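Local coordinates for protein HTH-type transcriptional regulator Rv1985c/MT2039 (Mycobacterium tuberculosis, PDB 3ISP) that probably binds DNA as a LysR-type homodimer, activating expression of the exporter LysE and repressing its own gene, at residues 99-104 / 122-127; 143-148 / 264-269. All blocks are in the same frame, centred on the assembly; numbering follows the deposited sequence.

Contact 1: residues 99-104 / 122-127; sequences IAVNAD and LDVRIE
Strands 95-101 and 120-126 are the two parallel strands of a beta-alpha-beta unit in the LysR substrate-binding domain, and residues 99-104 meet 122-127 where the first strand gives way to helix 103-107. Four backbone bonds form the ladder. Ile-99 N donates to Asp-123 O, Arg-125 N returns to Ile-99 O at 3.1 Å, and Val-101 N reaches Arg-125 O at 2.8 Å. The fourth runs from Glu-127 N to Val-101 O (3.2 Å).

The beta-branched Ile-99, Val-101, Val-124 and Ile-126, whose shape suits an extended backbone, line one face of the sheet, mostly buried; Leu-122 joins them. Ile-99 CD1 lies 4.0 Å from Leu-122 CD1. Val-101 CG2, set beside its own backbone N with CG1 anti to that nitrogen (chi1 -179°), touches Val-124 CG1 at 4.1 Å. Farther on, Ile-126 CG2 meets Ala-103 CB at 3.8 Å, where the small methyl lets the helix start close to the strand. Met-106 of that helix covers Val-101, Val-124 and Ile-126.

On the other face, Arg-125 grips the Asp-123 carboxylate side-on through NE and NH2, with Asp-123 CG at the guanidinium edge, in its plane; NE reaches both oxygens, tilted from the carboxylate plane, and NH2 to OD2 is 2.9 Å. Thr-98 also bonds to OD2. A second subunit hydrogen-bonds to the backbone of Leu-122 and Val-124. The chemistry thus divides: apolar packing and main-chain bonds join the strands, while the buried acid is salt-bridged to an arginine of its own strand, which would largely offset its charge.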
loop_
_atom_site.group_PDB
_atom_site.type_symbol
_atom_site.label_atom_id
_atom_site.label_comp_id
_atom_site.label_asym_id
_atom_site.label_seq_id
_atom_site.Cartn_x
_atom_site.Cartn_y
_atom_site.Cartn_z
ATOM N N ILE A 99 23.295 9.789 -3.646
ATOM C CA ILE A 99 22.400 10.557 -4.476
ATOM C C ILE A 99 21.464 9.674 -5.275
ATOM O O ILE A 99 21.864 8.642 -5.800
ATOM C CB ILE A 99 23.160 11.575 -5.367
ATOM C CG1 ILE A 99 24.034 10.885 -6.390
ATOM C CG2 ILE A 99 24.057 12.471 -4.513
ATOM C CD1 ILE A 99 25.324 11.654 -6.612
ATOM N N ALA A 100 20.203 10.075 -5.331
ATOM C CA ALA A 100 19.221 9.389 -6.148
ATOM C C ALA A 100 19.319 9.844 -7.618
ATOM O O ALA A 100 19.623 11.006 -7.893
ATOM C CB ALA A 100 17.832 9.640 -5.588
ATOM N N VAL A 101 19.072 8.928 -8.555
ATOM C CA VAL A 101 19.067 9.252 -9.987
ATOM C C VAL A 101 18.052 8.414 -10.771
ATOM O O VAL A 101 18.118 7.192 -10.742
ATOM C CB VAL A 101 20.448 9.004 -10.620
ATOM C CG1 VAL A 101 20.429 9.360 -12.085
ATOM C CG2 VAL A 101 21.516 9.805 -9.906
ATOM N N ASN A 102 17.124 9.064 -11.476
ATOM C CA ASN A 102 16.174 8.356 -12.333
ATOM C C ASN A 102 16.877 7.573 -13.439
ATOM O O ASN A 102 17.865 8.042 -14.011
ATOM C CB ASN A 102 15.129 9.298 -12.931
ATOM C CG ASN A 102 15.731 10.311 -13.897
ATOM O OD1 ASN A 102 15.180 10.582 -14.961
ATOM N ND2 ASN A 102 16.862 10.881 -13.523
ATOM N N ALA A 103 16.350 6.382 -13.734
ATOM C CA ALA A 103 16.975 5.425 -14.653
ATOM C C ALA A 103 17.422 6.043 -15.968
ATOM O O ALA A 103 18.532 5.816 -16.422
ATOM C CB ALA A 103 16.025 4.260 -14.920
ATOM N N ASP A 104 16.529 6.811 -16.580
ATOM C CA ASP A 104 16.797 7.470 -17.853
ATOM C C ASP A 104 17.963 8.468 -17.812
ATOM O O ASP A 104 18.659 8.649 -18.811
ATOM C CB ASP A 104 15.526 8.142 -18.375
ATOM C CG ASP A 104 14.531 7.141 -18.928
ATOM O OD1 ASP A 104 14.959 6.008 -19.263
ATOM O OD2 ASP A 104 13.329 7.491 -19.030
ATOM N N LEU A 122 31.043 7.332 -3.568
ATOM C CA LEU A 122 29.728 7.477 -4.182
ATOM C C LEU A 122 28.772 6.316 -3.862
ATOM O O LEU A 122 29.137 5.144 -3.959
ATOM C CB LEU A 122 29.908 7.599 -5.690
ATOM C CG LEU A 122 29.020 8.589 -6.433
ATOM C CD1 LEU A 122 28.721 9.807 -5.580
ATOM C CD2 LEU A 122 29.712 9.012 -7.703
ATOM N N ASP A 123 27.549 6.652 -3.470
ATOM C CA ASP A 123 26.496 5.659 -3.314
ATOM C C ASP A 123 25.279 6.111 -4.096
ATOM O O ASP A 123 24.510 6.957 -3.636
ATOM C CB ASP A 123 26.137 5.458 -1.841
ATOM C CG ASP A 123 24.842 4.667 -1.649
ATOM O OD1 ASP A 123 24.559 3.744 -2.457
ATOM O OD2 ASP A 123 24.113 4.973 -0.675
ATOM N N VAL A 124 25.117 5.535 -5.282
ATOM C CA VAL A 124 24.085 5.942 -6.218
ATOM C C VAL A 124 22.899 4.978 -6.194
ATOM O O VAL A 124 23.075 3.763 -6.159
ATOM C CB VAL A 124 24.654 6.048 -7.651
ATOM C CG1 VAL A 124 23.590 6.512 -8.617
ATOM C CG2 VAL A 124 25.820 7.008 -7.671
ATOM N N ARG A 125 21.694 5.537 -6.191
ATOM C CA ARG A 125 20.473 4.757 -6.161
ATOM C C ARG A 125 19.683 5.098 -7.398
ATOM O O ARG A 125 19.506 6.268 -7.717
ATOM C CB ARG A 125 19.615 5.152 -4.961
ATOM C CG ARG A 125 20.355 5.336 -3.659
ATOM C CD ARG A 125 20.866 4.012 -3.166
ATOM N NE ARG A 125 21.506 4.135 -1.866
ATOM C CZ ARG A 125 20.851 4.100 -0.714
ATOM N NH1 ARG A 125 19.533 3.957 -0.702
ATOM N NH2 ARG A 125 21.517 4.215 0.422
ATOM N N ILE A 126 19.186 4.087 -8.092
ATOM C CA ILE A 126 18.309 4.341 -9.217
ATOM C C ILE A 126 16.886 4.339 -8.715
ATOM O O ILE A 126 16.344 3.293 -8.385
ATOM C CB ILE A 126 18.457 3.293 -10.304
ATOM C CG1 ILE A 126 19.902 3.249 -10.791
ATOM C CG2 ILE A 126 17.534 3.610 -11.442
ATOM C CD1 ILE A 126 20.359 4.523 -11.436
ATOM N N GLU A 127 16.284 5.516 -8.656
ATOM C CA GLU A 127 14.953 5.644 -8.113
ATOM C C GLU A 127 14.111 6.541 -9.004
ATOM O O GLU A 127 14.629 7.451 -9.651
ATOM C CB GLU A 127 15.014 6.226 -6.696
ATOM C CG GLU A 127 15.955 5.488 -5.747
ATOM C CD GLU A 127 15.545 4.040 -5.473
ATOM O OE1 GLU A 127 14.523 3.577 -6.036
ATOM O OE2 GLU A 127 16.256 3.364 -4.693
#

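Contact 2: residues 143-148 / 264-269; sequences GAVTTE and VPLYWQ
Gln-269 and Glu-148 meet at the turn that follows strand 143-146, beside the antiparallel pairing of that strand with 264-269. From the Gln-269 backbone, CB lies 4.1 Å from Ala-144 O. CG, anti to the carbonyl carbon (chi1 -66°), packs at 3.9 Å on Thr-146 CG2. The chain then runs out extended to CD, 3.9 Å from Glu-148 O, and NE2 donates to that oxygen at 2.8 Å from above its carbonyl plane. NE2 also bonds to Asn-150 O, while OE1 accepts from Val-152 N, so a long amide with both donor and acceptor suits this buried place beside main-chain groups. The turn is shaped from within as well: Thr-146 OG1 accepts from Glu-148 N in an ST turn.

Along the two strands, Ala-144 and Gln-269 exchange two backbone bonds, as do Thr-146 and Tyr-267. Between them Val-145 faces Trp-268 in a non-hydrogen-bonded pair, its CG2 at the indole edge, 3.9 Å from CE3. Gly-143 brings CA to 3.9 Å from Trp-268 CH2, a closeness that its lack of a side chain permits.

Helix 129-137 covers the face bearing Thr-146 and Gln-269, through Ser-132 and Leu-136 respectively. On the other face Trp-268 touches Ile-99 of strand 95-101 and Leu-160 of strand 155-169, and its NE1 bonds to Thr-282 of helix 276-288.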
loop_
_atom_site.group_PDB
_atom_site.type_symbol
_atom_site.label_atom_id
_atom_site.label_comp_id
_atom_site.label_asym_id
_atom_site.label_seq_id
_atom_site.Cartn_x
_atom_site.Cartn_y
_atom_site.Cartn_z
ATOM N N GLY A 143 20.986 14.474 -2.241
ATOM C CA GLY A 143 20.648 15.084 -3.513
ATOM C C GLY A 143 20.093 14.074 -4.491
ATOM O O GLY A 143 20.433 12.894 -4.407
ATOM N N ALA A 144 19.245 14.525 -5.418
ATOM C CA ALA A 144 18.604 13.616 -6.380
ATOM C C ALA A 144 18.202 14.280 -7.700
ATOM O O ALA A 144 17.620 15.364 -7.708
ATOM C CB ALA A 144 17.384 12.948 -5.747
ATOM N N VAL A 145 18.503 13.625 -8.815
ATOM C CA VAL A 145 17.919 14.017 -10.086
ATOM C C VAL A 145 16.482 13.477 -10.109
ATOM O O VAL A 145 16.270 12.283 -9.989
ATOM C CB VAL A 145 18.735 13.476 -11.273
ATOM C CG1 VAL A 145 18.056 13.802 -12.586
ATOM C CG2 VAL A 145 20.147 14.043 -11.245
ATOM N N THR A 146 15.501 14.363 -10.233
ATOM C CA THR A 146 14.102 13.977 -10.131
ATOM C C THR A 146 13.259 14.774 -11.112
ATOM O O THR A 146 13.673 15.827 -11.571
ATOM C CB THR A 146 13.557 14.244 -8.713
ATOM O OG1 THR A 146 12.142 14.003 -8.678
ATOM C CG2 THR A 146 13.820 15.688 -8.309
ATOM N N THR A 147 12.072 14.274 -11.437
ATOM C CA THR A 147 11.198 14.987 -12.362
ATOM C C THR A 147 10.385 15.973 -11.567
ATOM O O THR A 147 9.511 16.645 -12.107
ATOM C CB THR A 147 10.231 14.045 -13.130
ATOM O OG1 THR A 147 9.457 13.267 -12.203
ATOM C CG2 THR A 147 11.000 13.118 -14.095
ATOM N N GLU A 148 10.697 16.049 -10.277
ATOM C CA GLU A 148 9.954 16.865 -9.327
ATOM C C GLU A 148 10.433 18.296 -9.278
ATOM O O GLU A 148 11.537 18.569 -8.811
ATOM C CB GLU A 148 10.098 16.285 -7.924
ATOM C CG GLU A 148 9.315 17.049 -6.876
ATOM C CD GLU A 148 7.834 16.762 -6.970
ATOM O OE1 GLU A 148 7.448 15.577 -6.790
ATOM O OE2 GLU A 148 7.064 17.714 -7.234
ATOM N N VAL A 264 10.372 16.462 -20.877
ATOM C CA VAL A 264 10.175 16.288 -19.450
ATOM C C VAL A 264 11.229 17.102 -18.735
ATOM O O VAL A 264 12.413 16.817 -18.849
ATOM C CB VAL A 264 10.297 14.803 -19.049
ATOM C CG1 VAL A 264 9.605 14.541 -17.719
ATOM C CG2 VAL A 264 9.695 13.927 -20.127
ATOM N N PRO A 265 10.806 18.152 -18.028
ATOM C CA PRO A 265 11.749 18.923 -17.219
ATOM C C PRO A 265 12.380 18.038 -16.157
ATOM O O PRO A 265 11.668 17.308 -15.466
ATOM C CB PRO A 265 10.853 19.959 -16.539
ATOM C CG PRO A 265 9.670 20.076 -17.398
ATOM C CD PRO A 265 9.448 18.719 -17.986
ATOM N N LEU A 266 13.700 18.088 -16.047
ATOM C CA LEU A 266 14.398 17.512 -14.910
ATOM C C LEU A 266 14.817 18.608 -13.918
ATOM O O LEU A 266 14.901 19.791 -14.280
ATOM C CB LEU A 266 15.619 16.749 -15.377
ATOM C CG LEU A 266 15.328 15.496 -16.204
ATOM C CD1 LEU A 266 16.629 14.889 -16.681
ATOM C CD2 LEU A 266 14.530 14.495 -15.403
ATOM N N TYR A 267 15.067 18.202 -12.674
ATOM C CA TYR A 267 15.547 19.085 -11.621
ATOM C C TYR A 267 16.613 18.397 -10.776
ATOM O O TYR A 267 16.550 17.199 -10.556
ATOM C CB TYR A 267 14.378 19.504 -10.738
ATOM C CG TYR A 267 13.281 20.164 -11.522
ATOM C CD1 TYR A 267 13.254 21.544 -11.685
ATOM C CD2 TYR A 267 12.290 19.411 -12.125
ATOM C CE1 TYR A 267 12.270 22.156 -12.413
ATOM C CE2 TYR A 267 11.290 20.016 -12.856
ATOM C CZ TYR A 267 11.288 21.394 -13.001
ATOM O OH TYR A 267 10.302 22.005 -13.743
ATOM N N TRP A 268 17.599 19.145 -10.303
ATOM C CA TRP A 268 18.495 18.614 -9.292
ATOM C C TRP A 268 18.101 19.193 -7.934
ATOM O O TRP A 268 18.301 20.378 -7.678
ATOM C CB TRP A 268 19.956 18.912 -9.640
ATOM C CG TRP A 268 20.935 18.772 -8.493
ATOM C CD1 TRP A 268 21.446 19.782 -7.732
ATOM C CD2 TRP A 268 21.522 17.561 -7.984
ATOM N NE1 TRP A 268 22.304 19.280 -6.783
ATOM C CE2 TRP A 268 22.371 17.920 -6.924
ATOM C CE3 TRP A 268 21.418 16.214 -8.329
ATOM C CZ2 TRP A 268 23.103 16.980 -6.206
ATOM C CZ3 TRP A 268 22.149 15.287 -7.616
ATOM C CH2 TRP A 268 22.973 15.669 -6.568
ATOM N N GLN A 269 17.505 18.357 -7.086
ATOM C CA GLN A 269 17.175 18.730 -5.712
ATOM C C GLN A 269 18.240 18.237 -4.728
ATOM O O GLN A 269 18.605 17.060 -4.749
ATOM C CB GLN A 269 15.800 18.186 -5.314
ATOM C CG GLN A 269 14.684 18.817 -6.099
ATOM C CD GLN A 269 13.346 18.809 -5.386
ATOM O OE1 GLN A 269 13.262 19.044 -4.182
ATOM N NE2 GLN A 269 12.284 18.580 -6.142
#

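In the fold
Contact 1 closes before contact 2 opens along the chain, and their centres lie 11 Å apart in one mixed sheet of the LysR substrate-binding domain. The order across it begins 120-126, 95-101, 143-146, 255-271 and continues with 155-169 and 238-241, so the two contacts supply the outer pairings of the first four strands. Ala-100 joins them: its N and O probably bond to Gly-143 O and Val-145 N, both at 3.0 Å. Helix 129-137, which lies between the contacts in sequence, packs against residues of both. Contact 1 lies at the sheet edge within the chain, where a second subunit meets it, whereas contact 2 is interior and ties in a strand from 116 residues later.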